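Side-chain contacts in pumilio homolog 23 (PDB 5WZJ), which binds RNA sequence-specifically through its pumilio repeats, recognising an 18S rRNA sequence, and probably regulates translation and mRNA stability: residues A474-D479 with K483-L488; R487-L492 with E510-A515. All blocks are in the same frame, centred on the assembly; numbering follows the deposited sequence.

Contact 1: A474-D479 with K483-L488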
loop_
_atom_site.group_PDB
_atom_site.type_symbol
_atom_site.label_atom_id
_atom_site.label_comp_id
_atom_site.label_asym_id
_atom_site.label_seq_id
_atom_site.Cartn_x
_atom_site.Cartn_y
_atom_site.Cartn_z
ATOM N N ALA A 474 -15.894 7.170 -11.850
ATOM C CA ALA A 474 -15.608 8.448 -11.211
ATOM C C ALA A 474 -16.357 9.585 -11.906
ATOM O O ALA A 474 -16.874 10.494 -11.243
ATOM C CB ALA A 474 -14.096 8.709 -11.209
ATOM N N PHE A 475 -16.421 9.554 -13.242
ATOM C CA PHE A 475 -17.226 10.538 -13.967
ATOM C C PHE A 475 -18.702 10.450 -13.582
ATOM O O PHE A 475 -19.355 11.472 -13.363
ATOM C CB PHE A 475 -17.062 10.346 -15.474
ATOM C CG PHE A 475 -18.115 11.046 -16.301
ATOM C CD1 PHE A 475 -18.099 12.423 -16.447
ATOM C CD2 PHE A 475 -19.087 10.314 -16.973
ATOM C CE1 PHE A 475 -19.058 13.069 -17.227
ATOM C CE2 PHE A 475 -20.047 10.950 -17.761
ATOM C CZ PHE A 475 -20.037 12.333 -17.870
ATOM N N LEU A 476 -19.247 9.235 -13.512
ATOM C CA LEU A 476 -20.649 9.071 -13.124
ATOM C C LEU A 476 -20.926 9.614 -11.725
ATOM O O LEU A 476 -22.041 10.086 -11.450
ATOM C CB LEU A 476 -21.041 7.594 -13.219
ATOM C CG LEU A 476 -21.101 7.069 -14.663
ATOM C CD1 LEU A 476 -21.590 5.639 -14.677
ATOM C CD2 LEU A 476 -22.030 7.939 -15.513
ATOM N N ALA A 477 -19.934 9.571 -10.832
ATOM C CA ALA A 477 -20.082 10.127 -9.492
ATOM C C ALA A 477 -19.733 11.606 -9.412
ATOM O O ALA A 477 -19.904 12.200 -8.348
ATOM C CB ALA A 477 -19.203 9.350 -8.501
ATOM N N SER A 478 -19.238 12.214 -10.491
ATOM C CA SER A 478 -18.808 13.605 -10.453
ATOM C C SER A 478 -20.023 14.528 -10.405
ATOM O O SER A 478 -21.170 14.087 -10.469
ATOM C CB SER A 478 -17.952 13.929 -11.677
ATOM O OG SER A 478 -18.760 13.963 -12.847
ATOM N N ASP A 479 -19.790 15.840 -10.324
ATOM C CA ASP A 479 -20.906 16.759 -10.512
ATOM C C ASP A 479 -20.978 17.295 -11.948
ATOM O O ASP A 479 -21.439 18.417 -12.170
ATOM C CB ASP A 479 -20.874 17.896 -9.482
ATOM C CG ASP A 479 -19.761 18.890 -9.723
ATOM O OD1 ASP A 479 -18.791 18.539 -10.413
ATOM O OD2 ASP A 479 -19.855 20.028 -9.210
ATOM N N LYS A 483 -27.276 15.357 -18.091
ATOM C CA LYS A 483 -27.372 15.109 -19.524
ATOM C C LYS A 483 -26.045 14.593 -20.089
ATOM O O LYS A 483 -26.039 13.764 -21.007
ATOM C CB LYS A 483 -27.831 16.393 -20.237
ATOM C CG LYS A 483 -26.683 17.317 -20.673
ATOM C CD LYS A 483 -27.087 18.779 -20.792
ATOM C CE LYS A 483 -28.230 18.980 -21.763
ATOM N NZ LYS A 483 -28.680 20.403 -21.749
ATOM N N GLN A 484 -24.919 15.062 -19.544
ATOM C CA GLN A 484 -23.611 14.597 -19.989
ATOM C C GLN A 484 -23.382 13.150 -19.578
ATOM O O GLN A 484 -22.868 12.345 -20.368
ATOM C CB GLN A 484 -22.521 15.520 -19.423
ATOM C CG GLN A 484 -22.591 16.954 -20.012
ATOM C CD GLN A 484 -21.616 17.946 -19.360
ATOM O OE1 GLN A 484 -21.451 17.958 -18.141
ATOM N NE2 GLN A 484 -20.971 18.782 -20.180
ATOM N N LYS A 485 -23.783 12.798 -18.353
ATOM C CA LYS A 485 -23.723 11.406 -17.918
ATOM C C LYS A 485 -24.612 10.533 -18.783
ATOM O O LYS A 485 -24.195 9.464 -19.234
ATOM C CB LYS A 485 -24.143 11.292 -16.447
ATOM C CG LYS A 485 -23.303 12.163 -15.506
ATOM C CD LYS A 485 -23.626 11.906 -14.031
ATOM C CE LYS A 485 -22.725 12.755 -13.130
ATOM N NZ LYS A 485 -23.117 12.679 -11.703
ATOM N N ARG A 486 -25.854 10.979 -19.016
ATOM C CA ARG A 486 -26.782 10.218 -19.852
ATOM C C ARG A 486 -26.215 9.989 -21.254
ATOM O O ARG A 486 -26.326 8.891 -21.809
ATOM C CB ARG A 486 -28.134 10.952 -19.914
ATOM C CG ARG A 486 -29.187 10.312 -20.838
ATOM C CD ARG A 486 -30.595 10.967 -20.708
ATOM N NE ARG A 486 -30.689 12.310 -21.299
ATOM C CZ ARG A 486 -30.810 13.444 -20.596
ATOM N NH1 ARG A 486 -30.850 13.415 -19.265
ATOM N NH2 ARG A 486 -30.900 14.617 -21.218
ATOM N N ARG A 487 -25.589 11.013 -21.837
ATOM C CA ARG A 487 -25.018 10.849 -23.166
ATOM C C ARG A 487 -24.006 9.706 -23.194
ATOM O O ARG A 487 -23.985 8.912 -24.141
ATOM C CB ARG A 487 -24.367 12.157 -23.623
ATOM C CG ARG A 487 -23.624 12.010 -24.963
ATOM C CD ARG A 487 -22.837 13.258 -25.322
ATOM N NE ARG A 487 -22.208 13.110 -26.633
ATOM C CZ ARG A 487 -21.278 13.931 -27.105
ATOM N NH1 ARG A 487 -20.873 14.960 -26.368
ATOM N NH2 ARG A 487 -20.764 13.720 -28.313
ATOM N N LEU A 488 -23.152 9.611 -22.170
ATOM C CA LEU A 488 -22.165 8.535 -22.137
ATOM C C LEU A 488 -22.838 7.188 -21.923
ATOM O O LEU A 488 -22.506 6.204 -22.591
ATOM C CB LEU A 488 -21.117 8.797 -21.040
ATOM C CG LEU A 488 -20.007 7.731 -20.939
ATOM C CD1 LEU A 488 -18.670 8.357 -20.617
ATOM C CD2 LEU A 488 -20.335 6.660 -19.905
#
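Lys-485 reaches out from helix 482-490 and puts its ammonium group among the carbonyls where helix 468-477 runs out into the following turn. NZ donates to two of them: Ser-478 O at 2.7 Å and Leu-476 O at 2.8 Å. The approaches differ. At Ser-478 the nitrogen is tilted 23° from the carbonyl plane, whereas at Leu-476 it stands well above that plane, 48° out of it. With CG anti to the carbonyl carbon, beside the backbone N, and the chain extended beyond it, the lysine has the length to span the gap. Its charge probably balances the partial negative charge of this helix end. Close by, Ser-478 OG turns back to give a 2.6 Å hydrogen bond to Phe-475 O, in the carbonyl plane and on a lone pair. The same oxygen accepts Ser-478 N, and OG in turn takes the N-H of Ala-480, as in an ST turn, so Phe-475 O has two donors and the Ser-478 hydroxyl two partners.

Both segments belong to the Pumilio 7 repeat, where a short turn links these two consecutive helices of the all-helical superhelix.

The apolar part is built round the Phe-475 ring. CG lies anti to the backbone N (chi1 164°), which sends CE2 and CZ out against helix 482-490. CE2 comes within 3.7 Å of Lys-485 CA, and the Lys-485 CG methylene passes near CZ. Gln-484 O sits at the ring's edge, in its plane, 3.8 Å from CZ. Leu-488 runs alongside the phenyl group, pointing the other way, its CB 4.1 Å from CE2, while Leu-451 of helix 445-453 touches both residues. Leu-476 CD2 meets the stem of the lysine at CB, 4.1 Å away, the two side chains crossing at a slant.

Contact 2: R487-L492 with E510-A515. With nucleotides of chain B.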
loop_
_atom_site.group_PDB
_atom_site.type_symbol
_atom_site.label_atom_id
_atom_site.label_comp_id
_atom_site.label_asym_id
_atom_site.label_seq_id
_atom_site.Cartn_x
_atom_site.Cartn_y
_atom_site.Cartn_z
ATOM N N ARG A 487 -25.589 11.013 -21.837
ATOM C CA ARG A 487 -25.018 10.849 -23.166
ATOM C C ARG A 487 -24.006 9.706 -23.194
ATOM O O ARG A 487 -23.985 8.912 -24.141
ATOM C CB ARG A 487 -24.367 12.157 -23.623
ATOM C CG ARG A 487 -23.624 12.010 -24.963
ATOM C CD ARG A 487 -22.837 13.258 -25.322
ATOM N NE ARG A 487 -22.208 13.110 -26.633
ATOM C CZ ARG A 487 -21.278 13.931 -27.105
ATOM N NH1 ARG A 487 -20.873 14.960 -26.368
ATOM N NH2 ARG A 487 -20.764 13.720 -28.313
ATOM N N LEU A 488 -23.152 9.611 -22.170
ATOM C CA LEU A 488 -22.165 8.535 -22.137
ATOM C C LEU A 488 -22.838 7.188 -21.923
ATOM O O LEU A 488 -22.506 6.204 -22.591
ATOM C CB LEU A 488 -21.117 8.797 -21.040
ATOM C CG LEU A 488 -20.007 7.731 -20.939
ATOM C CD1 LEU A 488 -18.670 8.357 -20.617
ATOM C CD2 LEU A 488 -20.335 6.660 -19.905
ATOM N N ILE A 489 -23.766 7.116 -20.970
ATOM C CA ILE A 489 -24.433 5.851 -20.676
ATOM C C ILE A 489 -25.116 5.303 -21.923
ATOM O O ILE A 489 -25.045 4.100 -22.211
ATOM C CB ILE A 489 -25.429 6.042 -19.517
ATOM C CG1 ILE A 489 -24.666 6.332 -18.215
ATOM C CG2 ILE A 489 -26.332 4.801 -19.362
ATOM C CD1 ILE A 489 -25.566 6.691 -17.032
ATOM N N ILE A 490 -25.769 6.178 -22.695
ATOM C CA ILE A 490 -26.444 5.728 -23.913
ATOM C C ILE A 490 -25.457 5.095 -24.886
ATOM O O ILE A 490 -25.788 4.124 -25.578
ATOM C CB ILE A 490 -27.224 6.899 -24.552
ATOM C CG1 ILE A 490 -28.458 7.192 -23.700
ATOM C CG2 ILE A 490 -27.636 6.578 -26.003
ATOM C CD1 ILE A 490 -29.165 8.505 -24.030
ATOM N N LYS A 491 -24.223 5.594 -24.934
ATOM C CA LYS A 491 -23.293 4.976 -25.871
ATOM C C LYS A 491 -22.789 3.615 -25.397
ATOM O O LYS A 491 -22.071 2.948 -26.149
ATOM C CB LYS A 491 -22.130 5.928 -26.158
ATOM C CG LYS A 491 -22.562 7.018 -27.165
ATOM C CD LYS A 491 -21.427 7.913 -27.589
ATOM C CE LYS A 491 -21.150 8.987 -26.547
ATOM N NZ LYS A 491 -20.265 10.045 -27.143
ATOM N N LEU A 492 -23.155 3.174 -24.196
ATOM C CA LEU A 492 -22.870 1.806 -23.778
ATOM C C LEU A 492 -23.981 0.829 -24.145
ATOM O O LEU A 492 -23.813 -0.379 -23.926
ATOM C CB LEU A 492 -22.622 1.741 -22.271
ATOM C CG LEU A 492 -21.374 2.461 -21.752
ATOM C CD1 LEU A 492 -21.303 2.373 -20.238
ATOM C CD2 LEU A 492 -20.112 1.863 -22.362
ATOM N N GLU A 510 -23.878 -1.637 -12.673
ATOM C CA GLU A 510 -24.582 -1.181 -11.478
ATOM C C GLU A 510 -24.652 0.334 -11.403
ATOM O O GLU A 510 -25.688 0.903 -11.048
ATOM C CB GLU A 510 -23.853 -1.675 -10.239
ATOM C CG GLU A 510 -24.379 -2.882 -9.564
ATOM C CD GLU A 510 -23.445 -3.281 -8.450
ATOM O OE1 GLU A 510 -22.410 -3.929 -8.749
ATOM O OE2 GLU A 510 -23.715 -2.884 -7.294
ATOM N N LYS A 511 -23.520 1.000 -11.629
ATOM C CA LYS A 511 -23.478 2.439 -11.425
ATOM C C LYS A 511 -24.136 3.185 -12.578
ATOM O O LYS A 511 -24.722 4.250 -12.362
ATOM C CB LYS A 511 -22.028 2.876 -11.192
ATOM C CG LYS A 511 -21.440 2.125 -9.994
ATOM C CD LYS A 511 -20.112 2.651 -9.518
ATOM C CE LYS A 511 -19.594 1.803 -8.348
ATOM N NZ LYS A 511 -18.240 2.223 -7.890
ATOM N N CYS A 512 -24.079 2.634 -13.790
ATOM C CA CYS A 512 -24.913 3.160 -14.867
ATOM C C CYS A 512 -26.385 3.026 -14.520
ATOM O O CYS A 512 -27.153 3.992 -14.629
ATOM C CB CYS A 512 -24.622 2.433 -16.179
ATOM S SG CYS A 512 -23.034 2.847 -16.928
ATOM N N PHE A 513 -26.794 1.823 -14.106
ATOM C CA PHE A 513 -28.191 1.586 -13.755
ATOM C C PHE A 513 -28.670 2.593 -12.717
ATOM O O PHE A 513 -29.734 3.209 -12.869
ATOM C CB PHE A 513 -28.356 0.147 -13.249
ATOM C CG PHE A 513 -29.786 -0.270 -13.043
ATOM C CD1 PHE A 513 -30.428 -0.023 -11.836
ATOM C CD2 PHE A 513 -30.487 -0.915 -14.052
ATOM C CE1 PHE A 513 -31.745 -0.414 -11.636
ATOM C CE2 PHE A 513 -31.802 -1.312 -13.861
ATOM C CZ PHE A 513 -32.431 -1.060 -12.649
ATOM N N ASP A 514 -27.870 2.802 -11.670
ATOM C CA ASP A 514 -28.263 3.724 -10.609
ATOM C C ASP A 514 -28.423 5.153 -11.114
ATOM O O ASP A 514 -29.262 5.899 -10.601
ATOM C CB ASP A 514 -27.241 3.684 -9.471
ATOM C CG ASP A 514 -27.415 2.463 -8.577
ATOM O OD1 ASP A 514 -28.456 1.774 -8.691
ATOM O OD2 ASP A 514 -26.519 2.196 -7.756
ATOM N N ALA A 515 -27.650 5.548 -12.120
ATOM C CA ALA A 515 -27.699 6.915 -12.629
ATOM C C ALA A 515 -28.742 7.122 -13.731
ATOM O O ALA A 515 -28.845 8.238 -14.257
ATOM C CB ALA A 515 -26.312 7.324 -13.136
ATOM O "O5'" G B 1 -16.118 -10.304 -2.910
ATOM C "C5'" G B 1 -15.789 -11.317 -3.851
ATOM C "C4'" G B 1 -15.911 -10.821 -5.272
ATOM O "O4'" G B 1 -17.309 -10.586 -5.592
ATOM C "C3'" G B 1 -15.222 -9.495 -5.584
ATOM O "O3'" G B 1 -13.832 -9.651 -5.853
ATOM C "C2'" G B 1 -16.017 -8.978 -6.781
ATOM O "O2'" G B 1 -15.584 -9.603 -7.980
ATOM C "C1'" G B 1 -17.431 -9.479 -6.459
ATOM N N9 G B 1 -18.250 -8.443 -5.797
ATOM C C8 G B 1 -18.303 -8.145 -4.451
ATOM N N7 G B 1 -19.117 -7.162 -4.165
ATOM C C5 G B 1 -19.631 -6.783 -5.403
ATOM C C6 G B 1 -20.566 -5.763 -5.735
ATOM O O6 G B 1 -21.140 -4.973 -4.970
ATOM N N1 G B 1 -20.807 -5.717 -7.111
ATOM C C2 G B 1 -20.226 -6.540 -8.051
ATOM N N2 G B 1 -20.589 -6.329 -9.329
ATOM N N3 G B 1 -19.352 -7.497 -7.752
ATOM C C4 G B 1 -19.105 -7.561 -6.421
#
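Glu-510 meets the guanine of G1 of chain B edge on, carboxylate to base, with no side chain of either segment lying over a face of the ring. A single oxygen does the work. OE1 accepts N1 at 2.9 Å and the exocyclic N2 at 3.1 Å, the N1 bond being the straighter, with an N-H...O angle of 157° against 145°. The carboxylate is turned only about 20° from the base plane, and OE1 itself lies almost in it. OE2 accepts instead from the hydroxyl of Tyr-543, a second-shell contact that helps to fix the rotation of the group. With an alanine here, N1 and N2 of G1 would probably be left without their shared acceptor and the Tyr-543 hydroxyl without its carboxylate partner.

On the other side of helix 503-514 the contact with 487-492 is apolar. Cys-512 SG is the hub: Leu-492 CD1 touches it at 3.8 Å and Ile-489 CG1 at 4.1 Å. The sulfur lies anti to its carbonyl carbon, beside its backbone N, from where it meets both side chains. Ile-489 carries on past it, its CD1 resting 3.9 Å from Cys-512 O and 4.0 Å from Ala-515 CB, which covers the more exposed end. Leu-476 of helix 468-477 packs on both Ile-489 and Cys-512, and Ile-459 and Thr-460 of helix 456-463 touch Leu-492.

Lys-511, next to Glu-510, forms a salt bridge with Glu-473 and a hydrogen bond to O6 of another guanine. A glutamate gripping the Watson-Crick edge of guanine from an RNA-facing helix is the hallmark of guanine recognition by pumilio repeats, whose neighbours stack through hydrophobic helix packing into the curved superhelix.

In the fold
The two contacts follow one another along the chain, sharing Arg-487 and Leu-488 on helix 482-490, and their centres are 8 Å apart. Leu-476 bridges them: its CD1 lies 3.9 Å from Cys-512 SG, and its CD2 lies 4.0 Å from Ile-489 CD1. Apolar packing thus runs from inside Pumilio 7, through contact 1, to the boundary with Pumilio 8 at contact 2. Their relation to the RNA differs. The nearest atom of contact 1 is about 8 Å from the bound nucleic acid, whereas segment 510-515 of contact 2 touches it directly, pairing buried helix packing on one side with base recognition on the other.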